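Local coordinates for protein alpha-1,2-mannosyltransferase (Ktr4), putative (Neosartorya fumigata, PDB 7BOP) that is a putative mannosyltransferase of the GT-A glycosyltransferase clan and binds guanosine-5'-diphosphate and a manganese ion, at residues S64-N68 with K97-P101; L90-W94 with F199-V203; E129-H135 with M177-A183. The contacts are given in a common frame with arbitrary orientation. Residue numbers count along the deposited sequence, not the author numbering.

Interaction 1: S64-N68 with K97-P101; sequences SARTN and KFNYP
Residues 97-101 form the C-terminal end of a helix and its exit, and the irregular segment 64-68 lies against that exit, with Arg66 and Tyr100 closest in register (7.0 Å between CA atoms). Arg66 and Thr67 are extended (phi/psi -73/135 and -85/-178). Ahead of them Ser64, chi1 p, closes an ST turn: its OG accepts from Arg66 N at 3.1 Å. Along the second segment, Phe98 ends the helix and offers its carbonyl, the Phe98 O atom receiving Arg66 NH1 at 3.1 Å and 151°. The NH2 end of the same guanidinium goes to Ala58 O. Asn99 steps into the left-handed region (57/45) and turns the chain out of the helix. Its O lies over one face of the guanidinium, with Arg66 CD 3.3 Å from Asn99 O, while its side chain bonds to Tyr57 O and Lys123. Tyr100 returns to an extended backbone (-72/149), and its chi1 of -83° sends the ring along Arg66, whose mtm chain puts CG over the ring face in a CH-pi contact, 3.7 Å from Arg66 CG to the centroid of Tyr100. At the tip, Tyr100 OH accepts from Thr67 N (3.0 Å, 155°) and also bonds to Asp206. Pro101 then pairs with Leu71 through the backbone. The arrangement belongs to a beta-alpha-beta crossover: segment 64-68 leads into strand 69-74, helix 80-98 follows, and segment 97-101 leads into the parallel neighbour 102-106, while helix 207-213 packs on Thr67 and Tyr100.

Interaction 2: L90-W94 with F199-V203; sequences LERTW and FFCNV
Leu90 lays its CD1 over the face of the Phe199 ring, a CH-pi contact of 4.1 Å from Leu90 CD1 to the centroid of Phe199 and only 4° off the normal. Leu90 (chi1 t, chi2 p) sits on helix 80-98, the crossover helix of the beta-alpha-beta unit formed with strands 69-74 and 102-106, and its side chain also meets Leu71 of the first strand. The opposing segment leaves strand 198-199 at Phe199 (phi/psi -120/129), bends at Phe200 (-106/-17) and runs on extended through Cys201, Asn202 and Val203. Both segments advance in the same sense: Leu90 lies 6.1 Å from Phe199, Thr93 4.2 Å from Asn202 and Trp94 5.5 Å from Val203, CA to CA. Cys201 points its side chain away from the helix into a disulfide with Cys355, so the segment is tied covalently to another part of the chain while its backbone faces the helix. The backbones come closest at Thr93, whose CB lies 3.2 Å from Cys201 O. Thr93 OG1, chi1 p, bonds to Asp89 O, and water 3 joins Thr93 OG1 (2.7 Å) to Cys201 O (3.2 Å). Water 1 links Arg92 NE (3.2 Å) with Asn202 OD1 (2.9 Å), while Arg92 NH1 pairs with Asp89. Trp94 CD1 packs on Val203 CG1 at 3.8 Å, its NE1 bonding to Tyr205 O. Helix widening to a pi-type turn at 91-94 accompanies the direct backbone bond: Val203 N donates to Thr93 O at 3.0 Å and 172°.

Interaction 3: E129-H135 with M177-A183; sequences EQVPKEH and MFYKHPA. With GOL (glycerol), chain M.
The two segments run past each other in opposite senses, with CA distances of 7.3 Å for Glu129 and Ala183, 7.4 Å for Val131 and His181, and 5.9 Å for His135 and Met177. Residues 129-130 end a strand, Val131 and Pro132 stay extended, and the chain then coils so that His135 N reaches Pro132 O at 2.8 Å. Opposite, Lys180 N binds Met177 O at 2.9 Å and His181 N binds Phe178 O at 3.2 Å in a 3-10 turn, and a second one begins at Pro182. His181, chi1 -162°, spans the gap: NE2 donates to Gln130 O (2.8 Å, 175°), while ND1 accepts from Ala183 N at 3.2 Å. Pro132 CD rests 3.6 Å from His181 CD2. In this GT-A fold, strand 126-130 pairs in parallel with strand 102-106, whose Phe105 meets His181 edge-to-face, and helix 165-177, which carries Ser166, Tyr167 and Met170 of the guanosine-5'-diphosphate pocket, leads into segment 177-183. Met177 (chi1 and chi2 m) brings its SD to 4.5 Å from the centroid of the His135 ring, obliquely. Water 4 bridges His135 ND1 (2.7 Å) and Met177 O (3.0 Å). Glu129 CD touches Ala183 CB at 3.5 Å. Beyond them a glycerol, probably from the crystallisation liquor, donates from O1 to Glu129 OE2 (2.6 Å) and from O2 to Ala183 O (2.7 Å).

In the fold
Interactions 1 and 2 share helix 80-98 and meet directly, their centres 15 Å apart: Lys97 NZ lies 2.9 Å from Val203 O, probably hydrogen-bonded, and Tyr100 CD2 packs 3.4 Å from Trp94 CH2. Their segments alternate along the chain, so the two contacts interlock. Interaction 3 is nested within the loop closed by interaction 2, yet touches neither of the others; its centre is about 23 Å from that of interaction 1 and 28 Å from that of interaction 2. It is also close to the nucleotide, with the Val131 side chain about 6 Å from guanosine-5'-diphosphate, whereas that of Phe199 in interaction 2 is about 11 Å from this ligand and 12 Å from the manganese ion.

Interaction 1: S64-N68 with K97-P101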
loop_
_atom_site.group_PDB
_atom_site.type_symbol
_atom_site.label_atom_id
_atom_site.label_comp_id
_atom_site.label_asym_id
_atom_site.label_seq_id
_atom_site.Cartn_x
_atom_site.Cartn_y
_atom_site.Cartn_z
ATOM N N SER A 64 -24.429 -0.517 14.449
ATOM C CA SER A 64 -23.343 0.453 14.472
ATOM C C SER A 64 -23.290 1.257 13.193
ATOM O O SER A 64 -23.895 0.900 12.186
ATOM C CB SER A 64 -21.982 -0.232 14.680
ATOM O OG SER A 64 -21.469 -0.774 13.474
ATOM N N ALA A 65 -22.513 2.326 13.245
ATOM C CA ALA A 65 -22.281 3.185 12.097
ATOM C C ALA A 65 -21.180 2.653 11.150
ATOM O O ALA A 65 -20.822 3.338 10.191
ATOM C CB ALA A 65 -21.940 4.590 12.580
ATOM N N ARG A 66 -20.662 1.451 11.398
ATOM C CA ARG A 66 -19.593 0.891 10.573
ATOM C C ARG A 66 -20.101 0.448 9.213
ATOM O O ARG A 66 -21.147 -0.195 9.105
ATOM C CB ARG A 66 -18.921 -0.288 11.275
ATOM C CG ARG A 66 -18.090 0.118 12.476
ATOM C CD ARG A 66 -17.370 -1.080 13.054
ATOM N NE ARG A 66 -18.264 -1.929 13.846
ATOM C CZ ARG A 66 -18.652 -1.682 15.100
ATOM N NH1 ARG A 66 -18.252 -0.587 15.751
ATOM N NH2 ARG A 66 -19.467 -2.539 15.713
ATOM N N THR A 67 -19.355 0.792 8.168
ATOM C CA THR A 67 -19.626 0.248 6.843
ATOM C C THR A 67 -18.933 -1.111 6.724
ATOM O O THR A 67 -18.349 -1.589 7.695
ATOM C CB THR A 67 -19.253 1.246 5.727
ATOM O OG1 THR A 67 -19.798 0.777 4.486
ATOM C CG2 THR A 67 -17.722 1.426 5.604
ATOM N N ASN A 68 -19.025 -1.753 5.561
ATOM C CA ASN A 68 -18.454 -3.094 5.370
ATOM C C ASN A 68 -16.958 -3.020 5.007
ATOM O O ASN A 68 -16.554 -3.138 3.838
ATOM C CB ASN A 68 -19.255 -3.946 4.380
ATOM C CG ASN A 68 -19.422 -3.303 3.023
ATOM O OD1 ASN A 68 -19.451 -2.080 2.896
ATOM N ND2 ASN A 68 -19.555 -4.133 1.990
ATOM N N LYS A 97 -11.936 4.015 18.952
ATOM C CA LYS A 97 -13.162 4.797 18.820
ATOM C C LYS A 97 -14.149 4.207 17.811
ATOM O O LYS A 97 -15.361 4.323 17.981
ATOM C CB LYS A 97 -12.822 6.235 18.418
ATOM C CG LYS A 97 -11.885 6.945 19.385
ATOM C CD LYS A 97 -11.317 8.223 18.785
ATOM C CE LYS A 97 -10.301 7.941 17.674
ATOM N NZ LYS A 97 -9.251 8.988 17.619
ATOM N N PHE A 98 -13.640 3.606 16.740
ATOM C CA PHE A 98 -14.494 3.140 15.648
ATOM C C PHE A 98 -14.740 1.633 15.655
ATOM O O PHE A 98 -15.779 1.181 15.176
ATOM C CB PHE A 98 -13.921 3.647 14.315
ATOM C CG PHE A 98 -13.945 5.140 14.209
ATOM C CD1 PHE A 98 -15.142 5.803 13.991
ATOM C CD2 PHE A 98 -12.786 5.891 14.384
ATOM C CE1 PHE A 98 -15.191 7.179 13.914
ATOM C CE2 PHE A 98 -12.829 7.270 14.312
ATOM C CZ PHE A 98 -14.031 7.917 14.074
ATOM N N ASN A 99 -13.788 0.868 16.196
ATOM C CA ASN A 99 -13.946 -0.566 16.435
ATOM C C ASN A 99 -14.280 -1.394 15.197
ATOM O O ASN A 99 -15.167 -2.256 15.223
ATOM C CB ASN A 99 -14.972 -0.802 17.550
ATOM C CG ASN A 99 -14.545 -0.170 18.846
ATOM O OD1 ASN A 99 -13.567 -0.596 19.449
ATOM N ND2 ASN A 99 -15.249 0.859 19.268
ATOM N N TYR A 100 -13.568 -1.117 14.103
ATOM C CA TYR A 100 -13.638 -1.968 12.927
ATOM C C TYR A 100 -12.900 -3.289 13.209
ATOM O O TYR A 100 -11.944 -3.318 13.995
ATOM C CB TYR A 100 -13.069 -1.240 11.693
ATOM C CG TYR A 100 -14.058 -0.332 11.027
ATOM C CD1 TYR A 100 -14.912 -0.823 10.042
ATOM C CD2 TYR A 100 -14.167 1.015 11.383
ATOM C CE1 TYR A 100 -15.832 -0.003 9.421
ATOM C CE2 TYR A 100 -15.093 1.842 10.769
ATOM C CZ TYR A 100 -15.918 1.328 9.783
ATOM O OH TYR A 100 -16.824 2.130 9.159
ATOM N N PRO A 101 -13.350 -4.390 12.592
ATOM C CA PRO A 101 -12.711 -5.683 12.849
ATOM C C PRO A 101 -11.317 -5.813 12.225
ATOM O O PRO A 101 -11.017 -5.139 11.227
ATOM C CB PRO A 101 -13.655 -6.673 12.184
ATOM C CG PRO A 101 -14.269 -5.905 11.070
ATOM C CD PRO A 101 -14.383 -4.489 11.543
#

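Interaction 2: L90-W94 with F199-V203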
loop_
_atom_site.group_PDB
_atom_site.type_symbol
_atom_site.label_atom_id
_atom_site.label_comp_id
_atom_site.label_asym_id
_atom_site.label_seq_id
_atom_site.Cartn_x
_atom_site.Cartn_y
_atom_site.Cartn_z
ATOM N N LEU A 90 -2.438 1.784 16.199
ATOM C CA LEU A 90 -3.625 1.976 15.367
ATOM C C LEU A 90 -4.893 2.062 16.221
ATOM O O LEU A 90 -5.770 2.905 15.979
ATOM C CB LEU A 90 -3.734 0.900 14.282
ATOM C CG LEU A 90 -4.807 1.145 13.207
ATOM C CD1 LEU A 90 -4.835 2.591 12.737
ATOM C CD2 LEU A 90 -4.584 0.217 12.032
ATOM N N GLU A 91 -4.952 1.227 17.254
ATOM C CA GLU A 91 -6.046 1.289 18.226
ATOM C C GLU A 91 -6.082 2.623 18.984
ATOM O O GLU A 91 -7.124 3.283 19.026
ATOM C CB GLU A 91 -5.957 0.098 19.192
ATOM C CG GLU A 91 -6.341 -1.228 18.539
ATOM C CD GLU A 91 -7.846 -1.397 18.370
ATOM O OE1 GLU A 91 -8.592 -0.781 19.155
ATOM O OE2 GLU A 91 -8.294 -2.126 17.449
ATOM N N ARG A 92 -4.945 3.045 19.538
ATOM C CA ARG A 92 -4.880 4.292 20.301
ATOM C C ARG A 92 -5.258 5.498 19.447
ATOM O O ARG A 92 -6.009 6.369 19.897
ATOM C CB ARG A 92 -3.475 4.515 20.882
ATOM C CG ARG A 92 -3.378 5.711 21.824
ATOM C CD ARG A 92 -1.946 6.012 22.250
ATOM N NE ARG A 92 -1.110 6.435 21.118
ATOM C CZ ARG A 92 -0.210 5.683 20.475
ATOM N NH1 ARG A 92 0.031 4.418 20.827
ATOM N NH2 ARG A 92 0.469 6.213 19.451
ATOM N N THR A 93 -4.732 5.554 18.223
ATOM C CA THR A 93 -4.961 6.716 17.382
ATOM C C THR A 93 -6.312 6.737 16.690
ATOM O O THR A 93 -6.795 7.815 16.356
ATOM C CB THR A 93 -3.865 6.881 16.314
ATOM O OG1 THR A 93 -3.817 5.733 15.466
ATOM C CG2 THR A 93 -2.511 7.135 16.979
ATOM N N TRP A 94 -6.909 5.569 16.463
ATOM C CA TRP A 94 -8.103 5.471 15.619
ATOM C C TRP A 94 -9.114 4.391 16.041
ATOM O O TRP A 94 -10.255 4.718 16.372
ATOM C CB TRP A 94 -7.701 5.256 14.149
ATOM C CG TRP A 94 -8.866 5.349 13.226
ATOM C CD1 TRP A 94 -9.544 6.463 12.894
ATOM C CD2 TRP A 94 -9.521 4.266 12.570
ATOM N NE1 TRP A 94 -10.582 6.161 12.042
ATOM C CE2 TRP A 94 -10.586 4.814 11.823
ATOM C CE3 TRP A 94 -9.299 2.888 12.516
ATOM C CZ2 TRP A 94 -11.437 4.030 11.046
ATOM C CZ3 TRP A 94 -10.142 2.108 11.736
ATOM C CH2 TRP A 94 -11.205 2.685 11.019
ATOM N N PHE A 199 1.926 4.571 14.031
ATOM C CA PHE A 199 0.945 5.625 13.749
ATOM C C PHE A 199 1.103 6.695 14.810
ATOM O O PHE A 199 1.113 6.389 16.011
ATOM C CB PHE A 199 -0.481 5.081 13.729
ATOM C CG PHE A 199 -0.722 4.078 12.652
ATOM C CD1 PHE A 199 -1.091 4.487 11.371
ATOM C CD2 PHE A 199 -0.553 2.722 12.894
ATOM C CE1 PHE A 199 -1.298 3.560 10.358
ATOM C CE2 PHE A 199 -0.759 1.791 11.883
ATOM C CZ PHE A 199 -1.141 2.212 10.615
ATOM N N PHE A 200 1.226 7.944 14.368
ATOM C CA PHE A 200 1.608 9.054 15.232
ATOM C C PHE A 200 0.493 10.021 15.607
ATOM O O PHE A 200 0.683 10.793 16.539
ATOM C CB PHE A 200 2.723 9.869 14.572
ATOM C CG PHE A 200 3.979 9.087 14.289
ATOM C CD1 PHE A 200 4.749 8.576 15.328
ATOM C CD2 PHE A 200 4.406 8.874 12.969
ATOM C CE1 PHE A 200 5.916 7.867 15.060
ATOM C CE2 PHE A 200 5.571 8.180 12.701
ATOM C CZ PHE A 200 6.330 7.671 13.746
ATOM N N CYS A 201 -0.636 10.011 14.883
ATOM C CA CYS A 201 -1.651 11.069 14.992
ATOM C C CYS A 201 -3.028 10.520 15.273
ATOM O O CYS A 201 -3.458 9.567 14.632
ATOM C CB CYS A 201 -1.744 11.893 13.702
ATOM S SG CYS A 201 -0.151 12.471 13.091
ATOM N N ASN A 202 -3.730 11.144 16.212
ATOM C CA ASN A 202 -5.142 10.837 16.424
ATOM C C ASN A 202 -5.914 11.210 15.177
ATOM O O ASN A 202 -5.702 12.275 14.606
ATOM C CB ASN A 202 -5.700 11.582 17.636
ATOM C CG ASN A 202 -5.143 11.049 18.942
ATOM O OD1 ASN A 202 -4.809 9.879 19.047
ATOM N ND2 ASN A 202 -5.027 11.905 19.931
ATOM N N VAL A 203 -6.775 10.306 14.743
ATOM C CA VAL A 203 -7.659 10.535 13.612
ATOM C C VAL A 203 -9.083 10.402 14.157
ATOM O O VAL A 203 -9.434 9.359 14.721
ATOM C CB VAL A 203 -7.353 9.534 12.491
ATOM C CG1 VAL A 203 -8.350 9.669 11.338
ATOM C CG2 VAL A 203 -5.935 9.756 11.984
HETATM O O HOH W 1 -2.491 9.268 20.729
HETATM O O HOH W 2 3.325 6.661 18.050
HETATM O O HOH W 3 -3.752 6.880 13.002
#

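Interaction 3: E129-H135 with M177-A183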
loop_
_atom_site.group_PDB
_atom_site.type_symbol
_atom_site.label_atom_id
_atom_site.label_comp_id
_atom_site.label_asym_id
_atom_site.label_seq_id
_atom_site.Cartn_x
_atom_site.Cartn_y
_atom_site.Cartn_z
ATOM N N GLU A 129 -7.427 -16.095 9.386
ATOM C CA GLU A 129 -7.667 -16.761 8.110
ATOM C C GLU A 129 -6.381 -17.330 7.547
ATOM O O GLU A 129 -5.291 -16.768 7.742
ATOM C CB GLU A 129 -8.252 -15.781 7.096
ATOM C CG GLU A 129 -9.566 -15.153 7.512
ATOM C CD GLU A 129 -10.721 -16.131 7.555
ATOM O OE1 GLU A 129 -10.693 -17.156 6.851
ATOM O OE2 GLU A 129 -11.683 -15.839 8.280
ATOM N N GLN A 130 -6.511 -18.448 6.843
ATOM C CA GLN A 130 -5.390 -19.041 6.148
ATOM C C GLN A 130 -5.539 -18.759 4.671
ATOM O O GLN A 130 -6.647 -18.816 4.134
ATOM C CB GLN A 130 -5.313 -20.544 6.395
ATOM C CG GLN A 130 -3.955 -21.122 6.039
ATOM C CD GLN A 130 -3.817 -22.588 6.405
ATOM O OE1 GLN A 130 -4.798 -23.243 6.734
ATOM N NE2 GLN A 130 -2.592 -23.107 6.341
ATOM N N VAL A 131 -4.424 -18.459 4.015
ATOM C CA VAL A 131 -4.426 -18.262 2.570
ATOM C C VAL A 131 -4.522 -19.638 1.904
ATOM O O VAL A 131 -3.726 -20.500 2.218
ATOM C CB VAL A 131 -3.137 -17.555 2.092
ATOM C CG1 VAL A 131 -3.118 -17.450 0.570
ATOM C CG2 VAL A 131 -3.028 -16.170 2.735
ATOM N N PRO A 132 -5.484 -19.845 0.983
ATOM C CA PRO A 132 -5.541 -21.165 0.319
ATOM C C PRO A 132 -4.292 -21.451 -0.527
ATOM O O PRO A 132 -3.707 -20.521 -1.089
ATOM C CB PRO A 132 -6.790 -21.084 -0.579
ATOM C CG PRO A 132 -7.463 -19.793 -0.280
ATOM C CD PRO A 132 -6.539 -18.926 0.521
ATOM N N LYS A 133 -3.911 -22.725 -0.620
ATOM C CA LYS A 133 -2.742 -23.163 -1.399
ATOM C C LYS A 133 -2.757 -22.603 -2.816
ATOM O O LYS A 133 -1.731 -22.140 -3.315
ATOM C CB LYS A 133 -2.647 -24.704 -1.473
ATOM C CG LYS A 133 -2.080 -25.381 -0.225
ATOM C CD LYS A 133 -3.163 -25.859 0.748
ATOM C CE LYS A 133 -2.582 -26.338 2.076
ATOM N NZ LYS A 133 -2.211 -25.210 2.983
ATOM N N GLU A 134 -3.920 -22.632 -3.453
ATOM C CA GLU A 134 -4.071 -22.102 -4.817
ATOM C C GLU A 134 -3.843 -20.579 -4.956
ATOM O O GLU A 134 -3.615 -20.093 -6.061
ATOM C CB GLU A 134 -5.432 -22.505 -5.427
ATOM C CG GLU A 134 -6.673 -21.871 -4.792
ATOM C CD GLU A 134 -7.391 -22.754 -3.770
ATOM O OE1 GLU A 134 -6.729 -23.577 -3.080
ATOM O OE2 GLU A 134 -8.633 -22.597 -3.647
ATOM N N HIS A 135 -3.928 -19.838 -3.847
ATOM C CA HIS A 135 -3.620 -18.402 -3.818
ATOM C C HIS A 135 -2.197 -18.078 -3.364
ATOM O O HIS A 135 -1.822 -16.906 -3.349
ATOM C CB HIS A 135 -4.592 -17.669 -2.887
ATOM C CG HIS A 135 -5.999 -17.633 -3.382
ATOM N ND1 HIS A 135 -7.041 -17.169 -2.609
ATOM C CD2 HIS A 135 -6.542 -18.002 -4.566
ATOM C CE1 HIS A 135 -8.164 -17.243 -3.300
ATOM N NE2 HIS A 135 -7.889 -17.751 -4.488
ATOM N N MET A 177 -4.528 -11.674 -5.208
ATOM C CA MET A 177 -5.224 -12.741 -4.488
ATOM C C MET A 177 -5.982 -12.310 -3.239
ATOM O O MET A 177 -7.025 -12.901 -2.946
ATOM C CB MET A 177 -4.243 -13.857 -4.123
ATOM C CG MET A 177 -3.524 -14.485 -5.314
ATOM S SD MET A 177 -4.670 -15.166 -6.529
ATOM C CE MET A 177 -3.540 -15.733 -7.782
ATOM N N PHE A 178 -5.496 -11.307 -2.503
ATOM C CA PHE A 178 -6.144 -10.923 -1.236
ATOM C C PHE A 178 -7.622 -10.575 -1.423
ATOM O O PHE A 178 -8.459 -10.983 -0.616
ATOM C CB PHE A 178 -5.380 -9.811 -0.490
ATOM C CG PHE A 178 -5.647 -8.408 -0.984
ATOM C CD1 PHE A 178 -5.020 -7.916 -2.132
ATOM C CD2 PHE A 178 -6.497 -7.561 -0.280
ATOM C CE1 PHE A 178 -5.249 -6.614 -2.565
ATOM C CE2 PHE A 178 -6.740 -6.266 -0.715
ATOM C CZ PHE A 178 -6.108 -5.787 -1.860
ATOM N N TYR A 179 -7.932 -9.868 -2.509
ATOM C CA TYR A 179 -9.301 -9.471 -2.817
ATOM C C TYR A 179 -10.208 -10.613 -3.326
ATOM O O TYR A 179 -11.397 -10.390 -3.537
ATOM C CB TYR A 179 -9.337 -8.295 -3.795
ATOM C CG TYR A 179 -8.631 -8.500 -5.124
ATOM C CD1 TYR A 179 -9.299 -9.045 -6.218
ATOM C CD2 TYR A 179 -7.304 -8.088 -5.297
ATOM C CE1 TYR A 179 -8.658 -9.206 -7.436
ATOM C CE2 TYR A 179 -6.653 -8.237 -6.512
ATOM C CZ TYR A 179 -7.330 -8.789 -7.579
ATOM O OH TYR A 179 -6.679 -8.938 -8.783
ATOM N N LYS A 180 -9.634 -11.796 -3.543
ATOM C CA LYS A 180 -10.370 -13.015 -3.874
ATOM C C LYS A 180 -10.527 -13.959 -2.688
ATOM O O LYS A 180 -11.125 -15.016 -2.840
ATOM C CB LYS A 180 -9.649 -13.769 -4.997
ATOM C CG LYS A 180 -9.572 -13.008 -6.304
ATOM C CD LYS A 180 -8.908 -13.871 -7.363
ATOM C CE LYS A 180 -8.817 -13.158 -8.698
ATOM N NZ LYS A 180 -7.439 -12.655 -8.975
ATOM N N HIS A 181 -9.996 -13.608 -1.518
ATOM C CA HIS A 181 -10.113 -14.483 -0.356
ATOM C C HIS A 181 -11.578 -14.518 0.121
ATOM O O HIS A 181 -12.216 -13.463 0.208
ATOM C CB HIS A 181 -9.203 -14.042 0.782
ATOM C CG HIS A 181 -8.972 -15.115 1.796
ATOM N ND1 HIS A 181 -9.929 -15.470 2.718
ATOM C CD2 HIS A 181 -7.916 -15.925 2.026
ATOM C CE1 HIS A 181 -9.472 -16.444 3.483
ATOM N NE2 HIS A 181 -8.247 -16.736 3.086
ATOM N N PRO A 182 -12.122 -15.722 0.410
ATOM C CA PRO A 182 -13.542 -15.821 0.830
ATOM C C PRO A 182 -13.948 -14.952 2.033
ATOM O O PRO A 182 -15.020 -14.368 2.041
ATOM C CB PRO A 182 -13.696 -17.315 1.176
ATOM C CG PRO A 182 -12.711 -17.998 0.290
ATOM C CD PRO A 182 -11.530 -17.059 0.183
ATOM N N ALA A 183 -13.099 -14.911 3.047
ATOM C CA ALA A 183 -13.241 -14.010 4.202
ATOM C C ALA A 183 -13.579 -12.546 3.895
ATOM O O ALA A 183 -14.241 -11.891 4.715
ATOM C CB ALA A 183 -12.003 -14.078 5.077
HETATM C C1 GOL M . -13.756 -13.592 8.433
HETATM O O1 GOL M . -14.072 -14.843 7.814
HETATM C C2 GOL M . -14.678 -12.473 7.949
HETATM O O2 GOL M . -15.490 -12.921 6.866
HETATM C C3 GOL M . -15.571 -11.995 9.085
HETATM O O3 GOL M . -16.566 -11.097 8.592
HETATM O O HOH W 4 -6.448 -15.088 -0.912
#